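Transcription factor SPN1 (PDB 3NFQ) takes part in regulating transcription by RNA polymerase II, and may act both in the recruitment of TBP and in steps after recruitment. Local coordinates at residues Asp23-Ala28 with Gln79-Trp84; Gln30-Thr35 with Met50-Leu55. One frame throughout, in Å; residues are numbered along the deposited sequence.

Interaction 1. Residues Asp23-Ala28 with Gln79-Trp84; sequences DEMNIA and QSVRIW
The selenomethionine side chain of Met25 lies across the indole of Trp84, and the two side chains cross at about a right angle. Its CB touches both Ser80 CB and Trp84 NE1. CG follows and faces Trp84 CZ2 at 3.9 Å. SE passes next to Ser80 CB and stands oblique to the six-membered ring, a Met-aromatic contact. The chain then bends at its last torsion (chi3 77°), which puts CE over the ring centre. From Met25 CE to the centroid of the six-membered ring of Trp84 is 3.6 Å, a CH-pi contact over one face. CE also reaches Val81 CG2.

The same indole is held at its edge. Trp84 NE1 gives a nearly straight hydrogen bond to Met25 O at 3.0 Å (173° at the hydrogen). The oxygen lies in the ring plane, while NE1 stands above the carbonyl plane. This bond helps to set the rotation of the ring against CE. A phenylalanine in place of Trp84 would probably leave Met25 O without this donor and the smaller ring less firmly oriented against CE.

On the more exposed flank, Asn26 ND2 makes a weak hydrogen bond to Ser80 OG at 2.8 Å. Asn26 ND2 also lies 3.6 Å from Ile83 CD1. Water 1 bridges Asn26 ND2 to Ser80 O. Water 2 accepts from Gln79 NE2, donates to Asn26 OD1 and also bonds Ser80 OG. The serine hydroxyl has a further hydrogen bond to Lys22 O.

The two helix segments run in nearly the same direction (19°), with their axes 9.2 Å apart. Helix 51-63 packs against both: Met25 touches Val59, and Trp84 touches Lys52. Helix 121-130 meets helix 77-85 through Arg82.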
# COMPACT_ATOMS: atom_id res chain seq x y z
N ASP A 23 4.25 -11.16 -2.26
CA ASP A 23 3.45 -12.30 -1.78
C ASP A 23 3.15 -12.25 -0.31
O ASP A 23 2.04 -12.54 0.09
CB ASP A 23 4.18 -13.65 -2.03
CG ASP A 23 4.40 -13.97 -3.53
OD1 ASP A 23 3.65 -13.48 -4.40
OD2 ASP A 23 5.34 -14.79 -3.82
N GLU A 24 4.13 -11.94 0.53
CA GLU A 24 3.84 -11.85 1.93
C GLU A 24 2.79 -10.79 2.24
O GLU A 24 2.01 -10.95 3.18
CB GLU A 24 5.07 -11.47 2.74
CG GLU A 24 6.20 -12.53 2.73
CD GLU A 24 5.91 -13.69 3.68
OE1 GLU A 24 5.22 -13.46 4.70
OE2 GLU A 24 6.37 -14.84 3.40
N MSE A 25 2.86 -9.65 1.54
CA MSE A 25 1.87 -8.59 1.79
C MSE A 25 0.50 -9.06 1.41
O MSE A 25 -0.49 -8.77 2.11
CB MSE A 25 2.28 -7.32 1.00
CG MSE A 25 3.47 -6.69 1.60
SE MSE A 25 3.83 -4.98 0.56
CE MSE A 25 2.38 -3.91 1.42
N ASN A 26 0.40 -9.76 0.28
CA ASN A 26 -0.92 -10.23 -0.14
C ASN A 26 -1.47 -11.28 0.81
O ASN A 26 -2.66 -11.29 1.09
CB ASN A 26 -0.91 -10.84 -1.57
CG ASN A 26 -0.51 -9.86 -2.63
OD1 ASN A 26 -0.08 -10.26 -3.75
ND2 ASN A 26 -0.60 -8.58 -2.30
N ILE A 27 -0.60 -12.17 1.30
CA ILE A 27 -1.05 -13.21 2.25
C ILE A 27 -1.51 -12.53 3.52
O ILE A 27 -2.54 -12.84 4.09
CB ILE A 27 0.10 -14.18 2.58
CG1 ILE A 27 0.34 -15.11 1.39
CG2 ILE A 27 -0.24 -14.98 3.87
CD1 ILE A 27 1.76 -15.76 1.35
N ALA A 28 -0.77 -11.54 4.00
CA ALA A 28 -1.23 -10.84 5.21
C ALA A 28 -2.56 -10.14 5.04
O ALA A 28 -3.43 -10.16 5.93
CB ALA A 28 -0.17 -9.84 5.67
N GLN A 79 1.27 -2.77 -6.32
CA GLN A 79 -0.01 -3.47 -6.33
C GLN A 79 -0.39 -3.94 -4.95
O GLN A 79 -1.53 -3.86 -4.54
CB GLN A 79 0.06 -4.71 -7.24
CG GLN A 79 -1.37 -5.16 -7.61
CD GLN A 79 -1.34 -6.38 -8.50
OE1 GLN A 79 -1.96 -6.41 -9.57
NE2 GLN A 79 -0.56 -7.37 -8.09
N SER A 80 0.56 -4.54 -4.27
CA SER A 80 0.34 -4.97 -2.89
C SER A 80 0.12 -3.79 -1.93
O SER A 80 -0.66 -3.92 -1.01
CB SER A 80 1.51 -5.79 -2.39
OG SER A 80 1.62 -7.02 -3.11
N VAL A 81 0.84 -2.69 -2.13
CA VAL A 81 0.59 -1.45 -1.34
C VAL A 81 -0.80 -0.97 -1.56
O VAL A 81 -1.53 -0.64 -0.63
CB VAL A 81 1.61 -0.33 -1.71
CG1 VAL A 81 1.25 1.02 -1.00
CG2 VAL A 81 3.01 -0.81 -1.38
N ARG A 82 -1.24 -1.01 -2.81
CA ARG A 82 -2.57 -0.60 -3.11
C ARG A 82 -3.58 -1.49 -2.43
O ARG A 82 -4.62 -1.00 -1.96
CB ARG A 82 -2.76 -0.72 -4.62
CG ARG A 82 -4.15 -0.42 -5.06
CD ARG A 82 -4.36 -1.29 -6.28
NE ARG A 82 -5.21 -2.36 -5.96
CZ ARG A 82 -5.39 -3.51 -6.60
NH1 ARG A 82 -4.72 -3.92 -7.68
NH2 ARG A 82 -6.29 -4.31 -6.07
N ILE A 83 -3.33 -2.80 -2.40
CA ILE A 83 -4.29 -3.71 -1.72
C ILE A 83 -4.41 -3.39 -0.21
O ILE A 83 -5.50 -3.44 0.38
CB ILE A 83 -3.84 -5.18 -1.91
CG1 ILE A 83 -4.18 -5.60 -3.33
CG2 ILE A 83 -4.61 -6.16 -0.97
CD1 ILE A 83 -3.39 -6.87 -3.77
N TRP A 84 -3.28 -3.08 0.44
CA TRP A 84 -3.38 -2.62 1.83
C TRP A 84 -4.20 -1.34 2.02
O TRP A 84 -4.93 -1.23 3.00
CB TRP A 84 -1.98 -2.45 2.45
CG TRP A 84 -1.33 -3.73 2.77
CD1 TRP A 84 -1.56 -4.95 2.19
CD2 TRP A 84 -0.30 -3.93 3.72
NE1 TRP A 84 -0.71 -5.89 2.71
CE2 TRP A 84 0.06 -5.29 3.67
CE3 TRP A 84 0.35 -3.09 4.63
CZ2 TRP A 84 1.01 -5.84 4.49
CZ3 TRP A 84 1.34 -3.64 5.45
CH2 TRP A 84 1.66 -4.98 5.38
O HOH W 1 -1.12 -6.77 -0.29
O HOH W 2 0.30 -8.02 -5.59

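Interaction 2. Residues Gln30-Thr35 with Met50-Leu55; sequences QLDIDT and MQKVKL
Helix segments 30-35 and 51-55 run roughly antiparallel, at 145° with axes 9.7 Å apart, and Asp32 faces Gln51 where the backbones come nearest. The buried carboxylate of Asp32 carries the contact. It points at the first turn of the second helix, where backbone N-H groups have no helical partner before them.

Asp32 OD1 takes the N-H of Gln51, with Gln51 N at 2.8 Å, on its syn lone pair. Asp32 OD2 takes the N-H of Lys52, with Lys52 N at 3.0 Å, and this donor comes from above the carboxylate plane. The side-chain amine of the same lysine returns to the same oxygen. Lys52 NZ forms a salt bridge with Asp32 OD2 at 2.9 Å, on the anti lone pair. Bends at chi3 (-66°) and chi4 (-58°) bring NZ back to this oxygen. Lys52 CG lies 3.2 Å from Asp32 OD2. Water 3 donates to Asp32 OD2 and accepts from the backbone N of Val53. OD2 is thus gripped by two protein donors and a water. The ammonium and the N-terminal end of the helix would both be expected to favour the charged form of the aspartate.

Beside this polar centre, Leu31 packs on the aliphatic part of Gln51. Leu31 CB and CD1 both approach Gln51 CG, with CB at 3.8 Å. The two side chains cross obliquely. Gln51 CB also rests 3.4 Å from Asp32 OD1.

Asp32 also touches Ala49 in the loop before the second helix, and Lys52 reaches on to Trp84 and Ile98. Met50 holds the N-cap position. The Asp32 carboxylate, from another helix of the same chain, binds the N-H groups at the start of helix 51-63 in the manner of an N-terminal cap, within an all-helical domain.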
# COMPACT_ATOMS: atom_id res chain seq x y z
N GLN A 30 -5.04 -10.92 2.92
CA GLN A 30 -6.08 -11.98 2.85
C GLN A 30 -6.35 -12.56 4.23
O GLN A 30 -7.47 -12.70 4.65
CB GLN A 30 -5.66 -13.08 1.86
CG GLN A 30 -6.86 -14.05 1.55
CD GLN A 30 -8.16 -13.28 1.15
OE1 GLN A 30 -8.14 -12.43 0.26
NE2 GLN A 30 -9.27 -13.57 1.85
N LEU A 31 -5.30 -12.88 4.97
CA LEU A 31 -5.55 -13.35 6.35
C LEU A 31 -6.36 -12.37 7.20
O LEU A 31 -7.30 -12.76 7.91
CB LEU A 31 -4.27 -13.75 7.07
CG LEU A 31 -3.53 -14.94 6.49
CD1 LEU A 31 -2.15 -15.00 7.08
CD2 LEU A 31 -4.27 -16.25 6.71
N ASP A 32 -5.99 -11.09 7.14
CA ASP A 32 -6.71 -10.05 7.88
C ASP A 32 -8.17 -9.91 7.41
O ASP A 32 -9.07 -9.74 8.21
CB ASP A 32 -5.95 -8.71 7.76
CG ASP A 32 -4.74 -8.64 8.69
OD1 ASP A 32 -4.55 -9.64 9.42
OD2 ASP A 32 -4.00 -7.61 8.69
N ILE A 33 -8.42 -9.99 6.11
CA ILE A 33 -9.79 -9.97 5.66
C ILE A 33 -10.59 -11.18 6.27
O ILE A 33 -11.76 -11.03 6.70
CB ILE A 33 -9.88 -9.95 4.10
CG1 ILE A 33 -9.47 -8.58 3.54
CG2 ILE A 33 -11.32 -10.24 3.62
CD1 ILE A 33 -10.34 -7.46 4.03
N ASP A 34 -9.97 -12.37 6.31
CA ASP A 34 -10.64 -13.53 6.88
C ASP A 34 -10.97 -13.25 8.32
O ASP A 34 -12.09 -13.53 8.77
CB ASP A 34 -9.78 -14.80 6.77
CG ASP A 34 -9.57 -15.27 5.33
OD1 ASP A 34 -10.27 -14.81 4.39
OD2 ASP A 34 -8.66 -16.12 5.14
N THR A 35 -10.01 -12.70 9.07
CA THR A 35 -10.24 -12.39 10.48
C THR A 35 -11.35 -11.37 10.72
O THR A 35 -12.22 -11.54 11.65
CB THR A 35 -8.98 -11.88 11.14
OG1 THR A 35 -7.99 -12.90 11.15
CG2 THR A 35 -9.22 -11.41 12.55
N MSE A 50 -4.15 -8.82 12.64
CA MSE A 50 -2.82 -8.35 12.97
C MSE A 50 -1.78 -8.63 11.93
O MSE A 50 -0.65 -8.22 12.14
CB MSE A 50 -2.33 -8.96 14.31
CG MSE A 50 -3.29 -8.71 15.45
SE MSE A 50 -2.39 -9.37 17.13
CE MSE A 50 -2.17 -11.39 16.66
N GLN A 51 -2.09 -9.31 10.82
CA GLN A 51 -1.00 -9.76 9.97
C GLN A 51 -0.28 -8.59 9.28
O GLN A 51 0.96 -8.58 9.23
CB GLN A 51 -1.43 -10.82 8.96
CG GLN A 51 -1.95 -12.14 9.61
CD GLN A 51 -0.88 -12.75 10.54
OE1 GLN A 51 -1.07 -12.71 11.73
NE2 GLN A 51 0.22 -13.27 9.99
N LYS A 52 -1.04 -7.68 8.69
CA LYS A 52 -0.43 -6.49 8.07
C LYS A 52 0.41 -5.68 9.06
O LYS A 52 1.54 -5.33 8.75
CB LYS A 52 -1.50 -5.59 7.47
CG LYS A 52 -2.26 -6.26 6.35
CD LYS A 52 -3.11 -5.15 5.66
CE LYS A 52 -4.25 -4.50 6.48
NZ LYS A 52 -5.24 -5.59 6.94
N VAL A 53 -0.12 -5.41 10.25
CA VAL A 53 0.67 -4.60 11.23
C VAL A 53 1.92 -5.29 11.64
O VAL A 53 2.93 -4.64 11.88
CB VAL A 53 -0.12 -4.11 12.49
CG1 VAL A 53 -1.26 -3.23 12.09
CG2 VAL A 53 -0.63 -5.25 13.36
N LYS A 54 1.91 -6.62 11.70
CA LYS A 54 3.15 -7.30 12.02
C LYS A 54 4.16 -7.19 10.92
O LYS A 54 5.35 -7.23 11.20
CB LYS A 54 2.92 -8.79 12.27
CG LYS A 54 2.19 -9.08 13.55
CD LYS A 54 2.20 -10.61 13.76
CE LYS A 54 1.24 -11.00 14.84
NZ LYS A 54 0.94 -12.48 14.78
N LEU A 55 3.70 -7.18 9.66
CA LEU A 55 4.57 -7.08 8.53
C LEU A 55 4.95 -5.61 8.22
O LEU A 55 5.92 -5.37 7.54
CB LEU A 55 3.94 -7.73 7.30
CG LEU A 55 4.74 -7.92 6.01
CD1 LEU A 55 6.11 -8.67 6.17
CD2 LEU A 55 3.86 -8.65 5.01
O HOH W 3 -3.15 -5.84 10.59

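Both interactions use helix 10-42, at successive places along its length. Interaction 1 is buried, about 7 Å from its centre to the centre of the chain, and joins this helix to helix 77-85. Interaction 2 lies nearer the surface, its centre about 13 Å from that of the chain, and joins it to the start of helix 51-63. Interaction 1 is mainly selenomethionine-indole packing with a polar, water-bridged flank. Interaction 2 is a buried carboxylate with charged and N-H partners, in an otherwise more exposed contact. The two touch: Trp84 CH2 packs on Lys52 O at 3.4 Å, and Ala28 CB meets Gln51 CB. Along the chain, interaction 2 is nested inside the loop closed by interaction 1.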